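Local coordinates for TCR alpha chain (Gallus gallus, PDB 6LIR), which pairs with the TCR beta chain to form the chicken alpha-beta T-cell receptor, whose variable domains probably recognise antigen, at residues Q1-E5 and Y85-V89. Numbering follows the deposited sequence.
Sequences QVQQE and YYCAV
Start with Gln-4, because it carries the polar half of this contact. Residues 2-5 are extended but form no regular strand, an N-terminal arm running antiparallel to strand 85-89 over its inner side; the nearest CA pair, Val-2 and Ala-88, is 7.8 Å apart, so side chains do the bridging. Gln-4 (m, t) reaches across and presents its carboxamide to the strand backbone: Cys-87 N donates to Gln-4 OE1 at 3.1 Å, nearly straight at 171°, while Gln-4 NE2 donates to Tyr-85 O at 2.8 Å. One buried amide thus satisfies a peptide NH and a carbonyl two residues apart, and OE1 takes a further, weak hydrogen bond from Gly-102 N. As in immunoglobulin V domains, a glutamine of the N-terminal arm bonds the backbone of the strand carrying the second disulfide cysteine. The apolar half belongs to Val-2, in the t rotamer: its CG1 rests 3.4 Å from Cys-87 SG, and its CG2 lies 3.8 Å from CG2 of Val-89. The CA-to-CB bond of Cys-87 points toward the arm, and SG, with chi1 p, is disulfide-bonded to Cys-20, tying the two sheets of the sandwich. Tyr-86 points away, packing on Leu-40 of the TCR beta chain. The arm itself precedes strand 7-11, with Gln-3 backbone-bonded to Ser-21, while strand 84-90 sits between strands 97-108 and 29-35, whose Trp-32 touches both Gln-4 and Cys-87.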
loop_
_atom_site.group_PDB
_atom_site.type_symbol
_atom_site.label_atom_id
_atom_site.label_comp_id
_atom_site.label_asym_id
_atom_site.label_seq_id
_atom_site.Cartn_x
_atom_site.Cartn_y
_atom_site.Cartn_z
ATOM N N GLN A 1 4.287 10.312 21.697
ATOM C CA GLN A 1 4.396 9.594 22.964
ATOM C C GLN A 1 4.999 8.204 22.763
ATOM O O GLN A 1 5.842 7.760 23.546
ATOM C CB GLN A 1 3.028 9.476 23.637
ATOM C CG GLN A 1 2.973 10.097 25.021
ATOM C CD GLN A 1 1.698 9.761 25.769
ATOM O OE1 GLN A 1 0.633 9.604 25.168
ATOM N NE2 GLN A 1 1.800 9.647 27.089
ATOM N N VAL A 2 4.563 7.520 21.710
ATOM C CA VAL A 2 5.071 6.198 21.368
ATOM C C VAL A 2 5.873 6.349 20.084
ATOM O O VAL A 2 5.303 6.541 19.004
ATOM C CB VAL A 2 3.937 5.176 21.212
ATOM C CG1 VAL A 2 4.506 3.805 20.941
ATOM C CG2 VAL A 2 3.078 5.149 22.468
ATOM N N GLN A 3 7.196 6.274 20.201
ATOM C CA GLN A 3 8.102 6.616 19.113
ATOM C C GLN A 3 8.636 5.377 18.409
ATOM O O GLN A 3 8.987 4.381 19.050
ATOM C CB GLN A 3 9.270 7.459 19.626
ATOM C CG GLN A 3 8.841 8.766 20.264
ATOM C CD GLN A 3 9.857 9.282 21.256
ATOM O OE1 GLN A 3 9.941 8.796 22.384
ATOM N NE2 GLN A 3 10.640 10.272 20.842
ATOM N N GLN A 4 8.711 5.460 17.083
ATOM C CA GLN A 4 9.257 4.413 16.234
ATOM C C GLN A 4 10.099 5.064 15.148
ATOM O O GLN A 4 9.842 6.201 14.745
ATOM C CB GLN A 4 8.160 3.561 15.576
ATOM C CG GLN A 4 7.293 2.768 16.535
ATOM C CD GLN A 4 6.299 1.888 15.800
ATOM O OE1 GLN A 4 5.090 2.116 15.856
ATOM N NE2 GLN A 4 6.808 0.880 15.095
ATOM N N GLU A 5 11.102 4.337 14.672
ATOM C CA GLU A 5 11.871 4.843 13.549
ATOM C C GLU A 5 10.986 4.844 12.305
ATOM O O GLU A 5 10.229 3.895 12.084
ATOM C CB GLU A 5 13.107 3.980 13.308
ATOM C CG GLU A 5 14.139 4.044 14.421
ATOM C CD GLU A 5 14.626 5.456 14.680
ATOM O OE1 GLU A 5 15.466 5.947 13.896
ATOM O OE2 GLU A 5 14.172 6.074 15.666
ATOM N N TYR A 85 5.118 -1.485 10.352
ATOM C CA TYR A 85 4.969 -2.188 11.617
ATOM C C TYR A 85 4.664 -1.190 12.726
ATOM O O TYR A 85 5.408 -0.224 12.920
ATOM C CB TYR A 85 6.230 -2.990 11.936
ATOM C CG TYR A 85 6.382 -4.217 11.064
ATOM C CD1 TYR A 85 6.864 -4.118 9.763
ATOM C CD2 TYR A 85 6.036 -5.472 11.541
ATOM C CE1 TYR A 85 6.998 -5.240 8.963
ATOM C CE2 TYR A 85 6.165 -6.597 10.754
ATOM C CZ TYR A 85 6.647 -6.475 9.467
ATOM O OH TYR A 85 6.772 -7.601 8.693
ATOM N N TYR A 86 3.565 -1.425 13.438
ATOM C CA TYR A 86 3.085 -0.542 14.490
ATOM C C TYR A 86 3.194 -1.227 15.843
ATOM O O TYR A 86 2.790 -2.383 15.999
ATOM C CB TYR A 86 1.618 -0.153 14.267
ATOM C CG TYR A 86 1.361 0.836 13.154
ATOM C CD1 TYR A 86 1.528 2.201 13.355
ATOM C CD2 TYR A 86 0.917 0.405 11.909
ATOM C CE1 TYR A 86 1.280 3.109 12.346
ATOM C CE2 TYR A 86 0.666 1.306 10.892
ATOM C CZ TYR A 86 0.850 2.656 11.115
ATOM O OH TYR A 86 0.602 3.554 10.103
ATOM N N CYS A 87 3.692 -0.496 16.830
ATOM C CA CYS A 87 3.554 -0.922 18.211
ATOM C C CYS A 87 2.409 -0.137 18.833
ATOM O O CYS A 87 2.137 1.004 18.454
ATOM C CB CYS A 87 4.842 -0.708 19.017
ATOM S SG CYS A 87 5.356 1.014 19.132
ATOM N N ALA A 88 1.709 -0.783 19.756
ATOM C CA ALA A 88 0.594 -0.169 20.463
ATOM C C ALA A 88 0.686 -0.583 21.921
ATOM O O ALA A 88 0.794 -1.778 22.216
ATOM C CB ALA A 88 -0.752 -0.593 19.863
ATOM N N VAL A 89 0.665 0.394 22.825
ATOM C CA VAL A 89 0.879 0.120 24.240
ATOM C C VAL A 89 -0.317 0.618 25.038
ATOM O O VAL A 89 -1.030 1.543 24.636
ATOM C CB VAL A 89 2.184 0.767 24.757
ATOM C CG1 VAL A 89 3.365 0.365 23.878
ATOM C CG2 VAL A 89 2.052 2.279 24.806
#